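Local coordinates for soluble lytic transglycosylase B3 (Pseudomonas aeruginosa, PDB 5ANZ), which probably cleaves the glycan strands of peptidoglycan as a lytic transglycosylase in bacterial cell-wall turnover, and carries a bound calcium ion, at residues F255-L267 with W279-P293. Residues are numbered along the deposited sequence; the frame is centred on the assembly and turned at random.
Sequences FEVRLPAGFDYSL and WQGMGVQGVNGGPLP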
loop_
_atom_site.group_PDB
_atom_site.type_symbol
_atom_site.label_atom_id
_atom_site.label_comp_id
_atom_site.label_asym_id
_atom_site.label_seq_id
_atom_site.Cartn_x
_atom_site.Cartn_y
_atom_site.Cartn_z
ATOM N N PHE A 255 -7.370 -15.838 2.193
ATOM C CA PHE A 255 -7.260 -16.956 1.267
ATOM C C PHE A 255 -8.360 -16.887 0.226
ATOM O O PHE A 255 -9.401 -16.260 0.436
ATOM C CB PHE A 255 -7.321 -18.296 2.028
ATOM C CG PHE A 255 -8.390 -18.343 3.095
ATOM C CD1 PHE A 255 -9.693 -18.668 2.781
ATOM C CD2 PHE A 255 -8.081 -18.046 4.412
ATOM C CE1 PHE A 255 -10.669 -18.708 3.756
ATOM C CE2 PHE A 255 -9.050 -18.080 5.388
ATOM C CZ PHE A 255 -10.348 -18.409 5.062
ATOM N N GLU A 256 -8.134 -17.550 -0.901
ATOM C CA GLU A 256 -9.140 -17.597 -1.946
ATOM C C GLU A 256 -10.314 -18.473 -1.559
ATOM O O GLU A 256 -10.145 -19.485 -0.884
ATOM C CB GLU A 256 -8.517 -18.104 -3.250
ATOM C CG GLU A 256 -9.464 -18.000 -4.421
ATOM C CD GLU A 256 -8.829 -18.422 -5.726
ATOM O OE1 GLU A 256 -7.677 -18.921 -5.696
ATOM O OE2 GLU A 256 -9.488 -18.242 -6.775
ATOM N N VAL A 257 -11.510 -18.084 -1.995
ATOM C CA VAL A 257 -12.720 -18.838 -1.711
ATOM C C VAL A 257 -13.564 -18.982 -2.963
ATOM O O VAL A 257 -13.304 -18.339 -3.976
ATOM C CB VAL A 257 -13.570 -18.185 -0.614
ATOM C CG1 VAL A 257 -12.781 -18.130 0.699
ATOM C CG2 VAL A 257 -14.023 -16.775 -1.047
ATOM N N ARG A 258 -14.566 -19.847 -2.880
ATOM C CA ARG A 258 -15.543 -19.999 -3.944
ATOM C C ARG A 258 -16.896 -19.484 -3.461
ATOM O O ARG A 258 -17.369 -19.882 -2.401
ATOM C CB ARG A 258 -15.652 -21.469 -4.372
ATOM C CG ARG A 258 -16.742 -21.743 -5.387
ATOM C CD ARG A 258 -16.978 -23.243 -5.557
ATOM N NE ARG A 258 -15.806 -23.938 -6.087
ATOM C CZ ARG A 258 -15.721 -25.258 -6.231
ATOM N NH1 ARG A 258 -16.738 -26.035 -5.877
ATOM N NH2 ARG A 258 -14.618 -25.805 -6.726
ATOM N N LEU A 259 -17.509 -18.598 -4.238
ATOM C CA LEU A 259 -18.832 -18.073 -3.892
ATOM C C LEU A 259 -19.949 -18.896 -4.514
ATOM O O LEU A 259 -19.811 -19.392 -5.631
ATOM C CB LEU A 259 -18.966 -16.624 -4.340
ATOM C CG LEU A 259 -17.956 -15.690 -3.675
ATOM C CD1 LEU A 259 -18.124 -14.254 -4.136
ATOM C CD2 LEU A 259 -18.093 -15.798 -2.159
ATOM N N PRO A 260 -21.066 -19.036 -3.787
ATOM C CA PRO A 260 -22.258 -19.725 -4.293
ATOM C C PRO A 260 -23.012 -18.917 -5.342
ATOM O O PRO A 260 -22.726 -17.736 -5.562
ATOM C CB PRO A 260 -23.111 -19.900 -3.040
ATOM C CG PRO A 260 -22.731 -18.754 -2.186
ATOM C CD PRO A 260 -21.244 -18.608 -2.391
ATOM N N ALA A 261 -23.980 -19.565 -5.982
ATOM C CA ALA A 261 -24.820 -18.909 -6.972
ATOM C C ALA A 261 -25.730 -17.884 -6.304
ATOM O O ALA A 261 -26.164 -18.080 -5.167
ATOM C CB ALA A 261 -25.642 -19.941 -7.734
ATOM N N GLY A 262 -26.004 -16.790 -7.009
ATOM C CA GLY A 262 -26.885 -15.748 -6.510
ATOM C C GLY A 262 -26.414 -15.131 -5.207
ATOM O O GLY A 262 -27.222 -14.722 -4.373
ATOM N N PHE A 263 -25.101 -15.063 -5.031
ATOM C CA PHE A 263 -24.523 -14.536 -3.802
ATOM C C PHE A 263 -24.807 -13.047 -3.657
ATOM O O PHE A 263 -24.931 -12.330 -4.647
ATOM C CB PHE A 263 -23.011 -14.795 -3.775
ATOM C CG PHE A 263 -22.351 -14.433 -2.467
ATOM C CD1 PHE A 263 -22.439 -15.279 -1.374
ATOM C CD2 PHE A 263 -21.631 -13.257 -2.340
ATOM C CE1 PHE A 263 -21.830 -14.956 -0.175
ATOM C CE2 PHE A 263 -21.025 -12.927 -1.146
ATOM C CZ PHE A 263 -21.127 -13.781 -0.059
ATOM N N ASP A 264 -24.906 -12.586 -2.415
ATOM C CA ASP A 264 -25.116 -11.176 -2.147
ATOM C C ASP A 264 -23.781 -10.446 -2.243
ATOM O O ASP A 264 -23.045 -10.332 -1.263
ATOM C CB ASP A 264 -25.758 -10.971 -0.773
ATOM C CG ASP A 264 -26.078 -9.515 -0.487
ATOM O OD1 ASP A 264 -26.002 -8.693 -1.425
ATOM O OD2 ASP A 264 -26.414 -9.191 0.671
ATOM N N TYR A 265 -23.473 -9.957 -3.439
ATOM C CA TYR A 265 -22.174 -9.352 -3.701
ATOM C C TYR A 265 -22.031 -7.988 -3.022
ATOM O O TYR A 265 -20.949 -7.401 -3.014
ATOM C CB TYR A 265 -21.941 -9.239 -5.213
ATOM C CG TYR A 265 -21.852 -10.582 -5.911
ATOM C CD1 TYR A 265 -20.687 -11.338 -5.860
ATOM C CD2 TYR A 265 -22.927 -11.092 -6.627
ATOM C CE1 TYR A 265 -20.600 -12.565 -6.493
ATOM C CE2 TYR A 265 -22.846 -12.320 -7.263
ATOM C CZ TYR A 265 -21.672 -13.049 -7.192
ATOM O OH TYR A 265 -21.573 -14.272 -7.818
ATOM N N SER A 266 -23.116 -7.498 -2.428
ATOM C CA SER A 266 -23.053 -6.238 -1.692
ATOM C C SER A 266 -22.248 -6.388 -0.400
ATOM O O SER A 266 -21.839 -5.397 0.200
ATOM C CB SER A 266 -24.464 -5.720 -1.382
ATOM O OG SER A 266 -25.150 -6.589 -0.497
ATOM N N LEU A 267 -22.003 -7.634 0.005
ATOM C CA LEU A 267 -21.201 -7.930 1.199
ATOM C C LEU A 267 -19.697 -7.718 1.014
ATOM O O LEU A 267 -18.929 -7.818 1.972
ATOM C CB LEU A 267 -21.444 -9.375 1.651
ATOM C CG LEU A 267 -22.708 -9.712 2.455
ATOM C CD1 LEU A 267 -23.239 -8.494 3.204
ATOM C CD2 LEU A 267 -23.783 -10.341 1.596
ATOM N N TRP A 279 -19.513 -16.773 7.355
ATOM C CA TRP A 279 -19.342 -16.844 5.904
ATOM C C TRP A 279 -19.622 -18.252 5.361
ATOM O O TRP A 279 -20.203 -18.411 4.290
ATOM C CB TRP A 279 -17.930 -16.423 5.490
ATOM C CG TRP A 279 -17.603 -14.955 5.640
ATOM C CD1 TRP A 279 -16.704 -14.403 6.508
ATOM C CD2 TRP A 279 -18.148 -13.869 4.885
ATOM N NE1 TRP A 279 -16.658 -13.041 6.341
ATOM C CE2 TRP A 279 -17.536 -12.686 5.355
ATOM C CE3 TRP A 279 -19.099 -13.779 3.861
ATOM C CZ2 TRP A 279 -17.832 -11.433 4.828
ATOM C CZ3 TRP A 279 -19.404 -12.529 3.345
ATOM C CH2 TRP A 279 -18.770 -11.367 3.834
ATOM N N GLN A 280 -19.187 -19.268 6.096
ATOM C CA GLN A 280 -19.324 -20.647 5.635
ATOM C C GLN A 280 -20.785 -21.083 5.639
ATOM O O GLN A 280 -21.250 -21.779 4.729
ATOM C CB GLN A 280 -18.491 -21.591 6.503
ATOM C CG GLN A 280 -18.585 -23.054 6.090
ATOM C CD GLN A 280 -17.903 -23.989 7.073
ATOM O OE1 GLN A 280 -17.090 -23.562 7.893
ATOM N NE2 GLN A 280 -18.236 -25.273 6.997
ATOM N N GLY A 281 -21.511 -20.660 6.668
ATOM C CA GLY A 281 -22.916 -20.997 6.785
ATOM C C GLY A 281 -23.736 -20.138 5.850
ATOM O O GLY A 281 -24.962 -20.186 5.860
ATOM N N MET A 282 -23.046 -19.349 5.037
ATOM C CA MET A 282 -23.688 -18.440 4.102
ATOM C C MET A 282 -23.515 -18.910 2.657
ATOM O O MET A 282 -23.998 -18.264 1.722
ATOM C CB MET A 282 -23.104 -17.036 4.266
ATOM C CG MET A 282 -24.088 -15.907 4.060
ATOM S SD MET A 282 -23.277 -14.302 4.240
ATOM C CE MET A 282 -24.699 -13.270 4.596
ATOM N N GLY A 283 -22.802 -20.018 2.477
ATOM C CA GLY A 283 -22.535 -20.529 1.143
ATOM C C GLY A 283 -21.095 -20.454 0.657
ATOM O O GLY A 283 -20.751 -21.065 -0.354
ATOM N N VAL A 284 -20.252 -19.702 1.359
ATOM C CA VAL A 284 -18.859 -19.567 0.960
ATOM C C VAL A 284 -18.079 -20.836 1.273
ATOM O O VAL A 284 -18.276 -21.447 2.321
ATOM C CB VAL A 284 -18.173 -18.372 1.663
ATOM C CG1 VAL A 284 -16.781 -18.145 1.093
ATOM C CG2 VAL A 284 -19.010 -17.111 1.511
ATOM N N GLN A 285 -17.176 -21.212 0.374
ATOM C CA GLN A 285 -16.430 -22.458 0.507
ATOM C C GLN A 285 -14.953 -22.282 0.215
ATOM O O GLN A 285 -14.531 -21.258 -0.326
ATOM C CB GLN A 285 -16.996 -23.525 -0.439
ATOM C CG GLN A 285 -18.455 -23.863 -0.229
ATOM C CD GLN A 285 -18.959 -24.885 -1.231
ATOM O OE1 GLN A 285 -18.185 -25.439 -2.013
ATOM N NE2 GLN A 285 -20.263 -25.135 -1.216
ATOM N N GLY A 286 -14.165 -23.300 0.552
ATOM C CA GLY A 286 -12.769 -23.334 0.156
ATOM C C GLY A 286 -12.723 -23.279 -1.358
ATOM O O GLY A 286 -13.718 -23.576 -2.016
ATOM N N VAL A 287 -11.578 -22.907 -1.912
ATOM C CA VAL A 287 -11.486 -22.605 -3.336
ATOM C C VAL A 287 -11.735 -23.834 -4.213
ATOM O O VAL A 287 -12.167 -23.713 -5.363
ATOM C CB VAL A 287 -10.114 -22.004 -3.678
ATOM C CG1 VAL A 287 -9.043 -23.079 -3.652
ATOM C CG2 VAL A 287 -10.164 -21.305 -5.029
ATOM N N ASN A 288 -11.477 -25.015 -3.664
ATOM C CA ASN A 288 -11.749 -26.254 -4.379
ATOM C C ASN A 288 -13.014 -26.936 -3.883
ATOM O O ASN A 288 -13.197 -28.138 -4.071
ATOM C CB ASN A 288 -10.564 -27.207 -4.259
ATOM C CG ASN A 288 -9.354 -26.715 -5.011
ATOM O OD1 ASN A 288 -8.284 -26.531 -4.433
ATOM N ND2 ASN A 288 -9.515 -26.498 -6.315
ATOM N N GLY A 289 -13.888 -26.158 -3.252
ATOM C CA GLY A 289 -15.102 -26.688 -2.663
ATOM C C GLY A 289 -14.852 -27.186 -1.254
ATOM O O GLY A 289 -13.711 -27.457 -0.876
ATOM N N GLY A 290 -15.917 -27.303 -0.469
ATOM C CA GLY A 290 -15.799 -27.789 0.893
ATOM C C GLY A 290 -15.689 -26.677 1.919
ATOM O O GLY A 290 -15.821 -25.500 1.582
ATOM N N PRO A 291 -15.438 -27.049 3.183
ATOM C CA PRO A 291 -15.403 -26.116 4.317
ATOM C C PRO A 291 -14.222 -25.147 4.283
ATOM O O PRO A 291 -13.315 -25.296 3.465
ATOM C CB PRO A 291 -15.296 -27.048 5.529
ATOM C CG PRO A 291 -14.659 -28.286 4.995
ATOM C CD PRO A 291 -15.193 -28.440 3.603
ATOM N N LEU A 292 -14.250 -24.158 5.172
ATOM C CA LEU A 292 -13.144 -23.220 5.334
ATOM C C LEU A 292 -12.240 -23.699 6.477
ATOM O O LEU A 292 -12.613 -24.609 7.217
ATOM C CB LEU A 292 -13.675 -21.808 5.602
ATOM C CG LEU A 292 -14.675 -21.232 4.591
ATOM C CD1 LEU A 292 -15.294 -19.942 5.112
ATOM C CD2 LEU A 292 -14.027 -20.993 3.238
ATOM N N PRO A 293 -11.048 -23.096 6.619
ATOM C CA PRO A 293 -10.051 -23.500 7.624
ATOM C C PRO A 293 -10.575 -23.510 9.063
ATOM O O PRO A 293 -10.787 -22.447 9.647
ATOM C CB PRO A 293 -8.952 -22.445 7.466
ATOM C CG PRO A 293 -9.070 -21.999 6.051
ATOM C CD PRO A 293 -10.540 -22.024 5.743
#
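V284 fills the middle of the contact with both its methyls. V284 CG1, anti to the backbone N (chi1 -173°), meets V257 CB at 3.6 Å, while CG2 packs against F263 CE1 and L259 CD2. L259 CD2 in turn lies over the centre of one face of the F263 ring, whose CZ points at W279 CZ3 (4.0 Å), edge to edge. L267 CB adjoins the same indole edge in its plane. At the other end, P293 CG sits over one face of the F255 ring in a CH-pi contact, 4.1 Å from the centroid, and L292 CD2 bridges F255 and V257.

Two backbone bonds pair R258 with Q285 antiparallel: R258 N to Q285 O is 2.9 Å, and Q285 N to R258 O is 3.1 Å. They attach the short, weakly bonded strand 285-286 at one edge of the antiparallel sheet, next to strand 254-258, within the SLT family region and away from the annotated sites. Further out, V287 CG2 lies against the E256 carboxylate carbon CD (3.3 Å); the two oxygens of E256 accept from V350 N and G351 N. The R258 guanidinium lies flat over the N288-G289 peptide, G289 N 3.5 Å above its plane. Apolar packing thus holds the inner part, while the R258 overlay and two register-setting backbone bonds hold the outer edge.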